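Local structure of prolyl-tRNA synthetase (Naegleria fowleri, 6UYH) at residues T207-E212 and I438-S443; S443-E448 and N493-E498. The protein probably catalyses the ATP-dependent attachment of proline to its cognate tRNA, as a class II aminoacyl-tRNA synthetase, and binds halofuginone together with an ATP analogue. All coordinates share one frame; numbering follows the deposited sequence.

In the fold
The two contacts are neighbours, with their centres 10 Å apart, and they share Ser443, where strand 435-440 gives way to helix 444-457. Interaction 1 comes first in the sequence, and interaction 2 begins at the shared Ser443. Interaction 1 joins the catalytic core to the C-terminal domain of the prolyl enzyme; interaction 2 lies wholly within the C-terminal domain, where the start of the helix meets the loop between strands 474-479 and 505-512. They touch directly through Glu447, whose carboxylate probably receives hydrogen bonds from Thr209 and Asn211, and through Ile438 packing on Phe494. The helix thereby ties the C-terminal domain to the catalytic core.

Interaction 1 (T207-E212 and I438-S443); sequences TKTENE and IPWHES
The loop 207-212 runs past the end of strand 435-440, its backbone closest where the CA atoms of Thr209 and Glu442 lie 6.8 Å apart. This is an interdomain contact: a loop of the class II catalytic core, between strands 204-207 and 219-227, meets the C-terminal domain of prolyl-tRNA synthetase. Glu442 carries most of it. Its CG is anti to the backbone N (chi1 173°), and a bend at chi2 (60°) turns CD toward the loop. There Glu210 N donates to Glu442 OE2 at 3.1 Å, arriving from above the carboxylate plane. A water takes a hydrogen bond from Asn211 N and gives one to Glu442 OE2 at 2.9 Å, so that oxygen serves two consecutive backbone amides, one directly and one through water. The other oxygen, OE1, lies in plane at the edge of the Trp440 ring and accepts a weak bond from Trp440 NE1. The side chains of Glu210 and Glu442 cross at about a right angle, CG to CG at 3.7 Å, with their carboxylate planes nearly perpendicular. Thr209 turns its hydroxyl to Glu447 and Ser475, outside the contact. Its methyl lies between the carboxylate and the indole: Thr209 CG2 is 3.6 Å from Glu442 OE1 and 3.9 Å from Trp440 CZ2, while Thr209 CB approaches Glu442 OE1 to 3.3 Å.

Interaction 2 (S443-E448 and N493-E498); sequences SKAAEE and NFYPEE
Ser443 and Glu498 form the polar, close-packed end of this contact, beside the N-terminus of helix 444-457. Ser443 is the N-cap: with its OG anti to the backbone N (chi1 165°), it accepts from Ala446 N at 3.0 Å and donates to Glu498 OE1 at 2.7 Å. Glu498 OE1 receives the proton on its syn lone pair, and the negative charge near the helix start would be favourable to the helix dipole. Beside this pair the first turn packs on Tyr495. Ala446 CA comes to 3.5 Å from Tyr495 CD2, and Ala446 CB lies 3.7 Å from Tyr495 CB. One face of the phenol ring has Ala445 O above it toward the rim; the opposite face is met by Glu497 CB. At the exposed margin Ala445 CB still touches Tyr495 CE2 at 3.7 Å, but packing thins beyond it, with Ala445 CB no nearer than 4.0 Å to Glu498 OE2. Asn493 barely reaches the helix, but its OD1 accepts from Tyr495 N in an Asx turn that shapes the loop. Around the contact, Ala446 also touches Trp440 of strand 435-440, Phe494 packs on Pro439 of that strand and on Ile450 of helix 444-457, and the Tyr495 ring meets that of Tyr449 farther along the same helix.

Interaction 1 (T207-E212 and I438-S443)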
loop_
_atom_site.group_PDB
_atom_site.type_symbol
_atom_site.label_atom_id
_atom_site.label_comp_id
_atom_site.label_asym_id
_atom_site.label_seq_id
_atom_site.Cartn_x
_atom_site.Cartn_y
_atom_site.Cartn_z
ATOM N N THR A 207 -9.847 14.122 -24.761
ATOM C CA THR A 207 -9.471 12.835 -25.327
ATOM C C THR A 207 -8.107 12.965 -25.996
ATOM O O THR A 207 -7.775 14.011 -26.550
ATOM C CB THR A 207 -10.502 12.360 -26.355
ATOM O OG1 THR A 207 -10.609 13.340 -27.387
ATOM C CG2 THR A 207 -11.862 12.195 -25.710
ATOM N N LYS A 208 -7.322 11.897 -25.943
ATOM C CA LYS A 208 -6.058 11.885 -26.662
ATOM C C LYS A 208 -6.273 11.609 -28.149
ATOM O O LYS A 208 -7.263 10.993 -28.560
ATOM C CB LYS A 208 -5.110 10.844 -26.063
ATOM C CG LYS A 208 -4.585 11.231 -24.704
ATOM C CD LYS A 208 -3.490 10.276 -24.275
ATOM C CE LYS A 208 -3.048 10.553 -22.854
ATOM N NZ LYS A 208 -1.947 9.633 -22.466
ATOM N N THR A 209 -5.347 12.114 -28.968
ATOM C CA THR A 209 -5.376 11.820 -30.393
ATOM C C THR A 209 -4.981 10.364 -30.656
ATOM O O THR A 209 -4.504 9.652 -29.770
ATOM C CB THR A 209 -4.425 12.747 -31.143
ATOM O OG1 THR A 209 -3.101 12.542 -30.636
ATOM C CG2 THR A 209 -4.813 14.189 -30.911
ATOM N N GLU A 210 -5.144 9.936 -31.911
ATOM C CA GLU A 210 -4.839 8.547 -32.250
ATOM C C GLU A 210 -3.382 8.205 -31.944
ATOM O O GLU A 210 -3.077 7.089 -31.506
ATOM C CB GLU A 210 -5.166 8.278 -33.718
ATOM C CG GLU A 210 -6.658 8.310 -34.023
ATOM C CD GLU A 210 -7.449 7.322 -33.179
ATOM O OE1 GLU A 210 -7.065 6.134 -33.144
ATOM O OE2 GLU A 210 -8.446 7.736 -32.543
ATOM N N ASN A 211 -2.471 9.160 -32.141
ATOM C CA ASN A 211 -1.057 8.883 -31.913
ATOM C C ASN A 211 -0.728 8.771 -30.432
ATOM O O ASN A 211 0.170 8.009 -30.056
ATOM C CB ASN A 211 -0.193 9.967 -32.567
ATOM C CG ASN A 211 1.285 9.808 -32.250
ATOM O OD1 ASN A 211 1.909 8.818 -32.630
ATOM N ND2 ASN A 211 1.855 10.791 -31.557
ATOM N N GLU A 212 -1.438 9.501 -29.573
ATOM C CA GLU A 212 -1.109 9.521 -28.159
ATOM C C GLU A 212 -1.935 8.552 -27.329
ATOM O O GLU A 212 -1.561 8.273 -26.187
ATOM C CB GLU A 212 -1.269 10.937 -27.597
ATOM C CG GLU A 212 -0.195 11.902 -28.072
ATOM C CD GLU A 212 1.168 11.585 -27.477
ATOM O OE1 GLU A 212 1.225 11.202 -26.290
ATOM O OE2 GLU A 212 2.179 11.714 -28.198
ATOM N N ILE A 438 -5.475 24.700 -31.577
ATOM C CA ILE A 438 -5.305 24.770 -33.027
ATOM C C ILE A 438 -6.493 24.113 -33.723
ATOM O O ILE A 438 -7.106 23.184 -33.174
ATOM C CB ILE A 438 -3.984 24.119 -33.480
ATOM C CG1 ILE A 438 -3.986 22.608 -33.223
ATOM C CG2 ILE A 438 -2.806 24.780 -32.794
ATOM C CD1 ILE A 438 -2.908 21.864 -34.001
ATOM N N PRO A 439 -6.852 24.564 -34.924
ATOM C CA PRO A 439 -7.807 23.803 -35.735
ATOM C C PRO A 439 -7.232 22.425 -35.999
ATOM O O PRO A 439 -6.039 22.275 -36.263
ATOM C CB PRO A 439 -7.929 24.621 -37.031
ATOM C CG PRO A 439 -7.053 25.791 -36.884
ATOM C CD PRO A 439 -6.207 25.656 -35.672
ATOM N N TRP A 440 -8.081 21.408 -35.908
ATOM C CA TRP A 440 -7.579 20.045 -35.896
ATOM C C TRP A 440 -8.469 19.149 -36.741
ATOM O O TRP A 440 -9.692 19.237 -36.655
ATOM C CB TRP A 440 -7.514 19.529 -34.454
ATOM C CG TRP A 440 -7.016 18.132 -34.318
ATOM C CD1 TRP A 440 -7.696 17.071 -33.801
ATOM C CD2 TRP A 440 -5.733 17.631 -34.714
ATOM N NE1 TRP A 440 -6.915 15.941 -33.845
ATOM C CE2 TRP A 440 -5.703 16.259 -34.392
ATOM C CE3 TRP A 440 -4.604 18.210 -35.294
ATOM C CZ2 TRP A 440 -4.589 15.452 -34.645
ATOM C CZ3 TRP A 440 -3.499 17.404 -35.552
ATOM C CH2 TRP A 440 -3.502 16.046 -35.226
ATOM N N HIS A 441 -7.851 18.318 -37.579
ATOM C CA HIS A 441 -8.508 17.142 -38.136
ATOM C C HIS A 441 -7.621 15.955 -37.810
ATOM O O HIS A 441 -6.436 15.955 -38.156
ATOM C CB HIS A 441 -8.731 17.257 -39.647
ATOM C CG HIS A 441 -9.573 16.153 -40.203
ATOM N ND1 HIS A 441 -10.762 16.383 -40.863
ATOM C CD2 HIS A 441 -9.410 14.807 -40.182
ATOM C CE1 HIS A 441 -11.291 15.229 -41.230
ATOM N NE2 HIS A 441 -10.492 14.257 -40.825
ATOM N N GLU A 442 -8.193 14.949 -37.152
ATOM C CA GLU A 442 -7.401 13.847 -36.612
ATOM C C GLU A 442 -6.576 13.165 -37.695
ATOM O O GLU A 442 -7.090 12.807 -38.763
ATOM C CB GLU A 442 -8.319 12.828 -35.934
ATOM C CG GLU A 442 -7.597 11.556 -35.489
ATOM C CD GLU A 442 -6.483 11.830 -34.477
ATOM O OE1 GLU A 442 -6.713 12.606 -33.526
ATOM O OE2 GLU A 442 -5.379 11.272 -34.646
ATOM N N SER A 443 -5.286 12.984 -37.406
ATOM C CA SER A 443 -4.334 12.388 -38.332
ATOM C C SER A 443 -3.001 12.166 -37.630
ATOM O O SER A 443 -2.419 13.119 -37.105
ATOM C CB SER A 443 -4.139 13.290 -39.550
ATOM O OG SER A 443 -2.993 12.925 -40.291
HETATM O O HOH W 1 -2.624 11.540 -33.921
#

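Interaction 2 (S443-E448 and N493-E498)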
loop_
_atom_site.group_PDB
_atom_site.type_symbol
_atom_site.label_atom_id
_atom_site.label_comp_id
_atom_site.label_asym_id
_atom_site.label_seq_id
_atom_site.Cartn_x
_atom_site.Cartn_y
_atom_site.Cartn_z
ATOM N N SER A 443 -5.286 12.984 -37.406
ATOM C CA SER A 443 -4.334 12.388 -38.332
ATOM C C SER A 443 -3.001 12.166 -37.630
ATOM O O SER A 443 -2.419 13.119 -37.105
ATOM C CB SER A 443 -4.139 13.290 -39.550
ATOM O OG SER A 443 -2.993 12.925 -40.291
ATOM N N LYS A 444 -2.508 10.923 -37.610
ATOM C CA LYS A 444 -1.173 10.682 -37.065
ATOM C C LYS A 444 -0.115 11.462 -37.838
ATOM O O LYS A 444 0.824 12.012 -37.247
ATOM C CB LYS A 444 -0.851 9.184 -37.091
ATOM C CG LYS A 444 -1.653 8.350 -36.107
ATOM C CD LYS A 444 -1.316 6.869 -36.243
ATOM C CE LYS A 444 -1.994 6.042 -35.160
ATOM N NZ LYS A 444 -1.744 4.580 -35.327
ATOM N N ALA A 445 -0.253 11.520 -39.164
ATOM C CA ALA A 445 0.735 12.211 -39.986
ATOM C C ALA A 445 0.738 13.711 -39.721
ATOM O O ALA A 445 1.803 14.341 -39.706
ATOM C CB ALA A 445 0.475 11.927 -41.465
ATOM N N ALA A 446 -0.444 14.311 -39.530
ATOM C CA ALA A 446 -0.487 15.732 -39.202
ATOM C C ALA A 446 0.194 15.992 -37.868
ATOM O O ALA A 446 0.966 16.946 -37.727
ATOM C CB ALA A 446 -1.931 16.234 -39.167
ATOM N N GLU A 447 -0.057 15.133 -36.882
ATOM C CA GLU A 447 0.568 15.324 -35.579
ATOM C C GLU A 447 2.086 15.205 -35.671
ATOM O O GLU A 447 2.819 15.976 -35.036
ATOM C CB GLU A 447 0.006 14.313 -34.578
ATOM C CG GLU A 447 0.596 14.442 -33.192
ATOM C CD GLU A 447 -0.161 13.634 -32.155
ATOM O OE1 GLU A 447 -1.305 13.201 -32.440
ATOM O OE2 GLU A 447 0.398 13.444 -31.053
ATOM N N GLU A 448 2.577 14.242 -36.450
ATOM C CA GLU A 448 4.020 14.094 -36.618
ATOM C C GLU A 448 4.615 15.302 -37.332
ATOM O O GLU A 448 5.699 15.777 -36.974
ATOM C CB GLU A 448 4.323 12.805 -37.382
ATOM C CG GLU A 448 5.802 12.588 -37.696
ATOM C CD GLU A 448 6.671 12.464 -36.451
ATOM O OE1 GLU A 448 6.161 12.030 -35.388
ATOM O OE2 GLU A 448 7.871 12.806 -36.544
ATOM N N ASN A 493 -6.039 23.216 -42.367
ATOM C CA ASN A 493 -5.229 22.204 -41.696
ATOM C C ASN A 493 -3.784 22.696 -41.559
ATOM O O ASN A 493 -3.227 23.290 -42.486
ATOM C CB ASN A 493 -5.285 20.909 -42.515
ATOM C CG ASN A 493 -4.934 19.688 -41.727
ATOM O OD1 ASN A 493 -3.875 19.609 -41.108
ATOM N ND2 ASN A 493 -5.828 18.700 -41.754
ATOM N N PHE A 494 -3.186 22.470 -40.384
ATOM C CA PHE A 494 -1.787 22.836 -40.167
ATOM C C PHE A 494 -0.825 21.999 -40.999
ATOM O O PHE A 494 0.321 22.412 -41.201
ATOM C CB PHE A 494 -1.400 22.687 -38.692
ATOM C CG PHE A 494 -1.639 23.920 -37.862
ATOM C CD1 PHE A 494 -2.664 24.803 -38.168
ATOM C CD2 PHE A 494 -0.829 24.195 -36.764
ATOM C CE1 PHE A 494 -2.880 25.936 -37.390
ATOM C CE2 PHE A 494 -1.041 25.328 -35.994
ATOM C CZ PHE A 494 -2.068 26.193 -36.306
ATOM N N TYR A 495 -1.255 20.830 -41.465
ATOM C CA TYR A 495 -0.427 19.942 -42.266
ATOM C C TYR A 495 -0.791 20.139 -43.731
ATOM O O TYR A 495 -1.873 19.696 -44.150
ATOM C CB TYR A 495 -0.664 18.494 -41.835
ATOM C CG TYR A 495 0.147 17.434 -42.549
ATOM C CD1 TYR A 495 1.401 17.713 -43.089
ATOM C CD2 TYR A 495 -0.345 16.137 -42.666
ATOM C CE1 TYR A 495 2.134 16.723 -43.733
ATOM C CE2 TYR A 495 0.375 15.148 -43.304
ATOM C CZ TYR A 495 1.612 15.443 -43.834
ATOM O OH TYR A 495 2.323 14.451 -44.469
ATOM N N PRO A 496 0.054 20.796 -44.541
ATOM C CA PRO A 496 -0.365 21.144 -45.911
ATOM C C PRO A 496 -0.702 19.949 -46.785
ATOM O O PRO A 496 -1.559 20.070 -47.674
ATOM C CB PRO A 496 0.844 21.916 -46.463
ATOM C CG PRO A 496 1.547 22.427 -45.258
ATOM C CD PRO A 496 1.376 21.357 -44.219
ATOM N N GLU A 497 -0.042 18.804 -46.582
ATOM C CA GLU A 497 -0.382 17.611 -47.347
ATOM C C GLU A 497 -1.815 17.165 -47.105
ATOM O O GLU A 497 -2.379 16.451 -47.942
ATOM C CB GLU A 497 0.571 16.464 -47.005
ATOM C CG GLU A 497 1.993 16.700 -47.464
ATOM C CD GLU A 497 2.070 16.988 -48.948
ATOM O OE1 GLU A 497 1.426 16.252 -49.729
ATOM O OE2 GLU A 497 2.759 17.958 -49.331
ATOM N N GLU A 498 -2.414 17.557 -45.983
ATOM C CA GLU A 498 -3.789 17.186 -45.682
ATOM C C GLU A 498 -4.719 18.395 -45.661
ATOM O O GLU A 498 -5.685 18.432 -44.897
ATOM C CB GLU A 498 -3.853 16.409 -44.370
ATOM C CG GLU A 498 -3.255 15.013 -44.529
ATOM C CD GLU A 498 -3.229 14.192 -43.255
ATOM O OE1 GLU A 498 -3.551 14.719 -42.167
ATOM O OE2 GLU A 498 -2.872 13.001 -43.348
#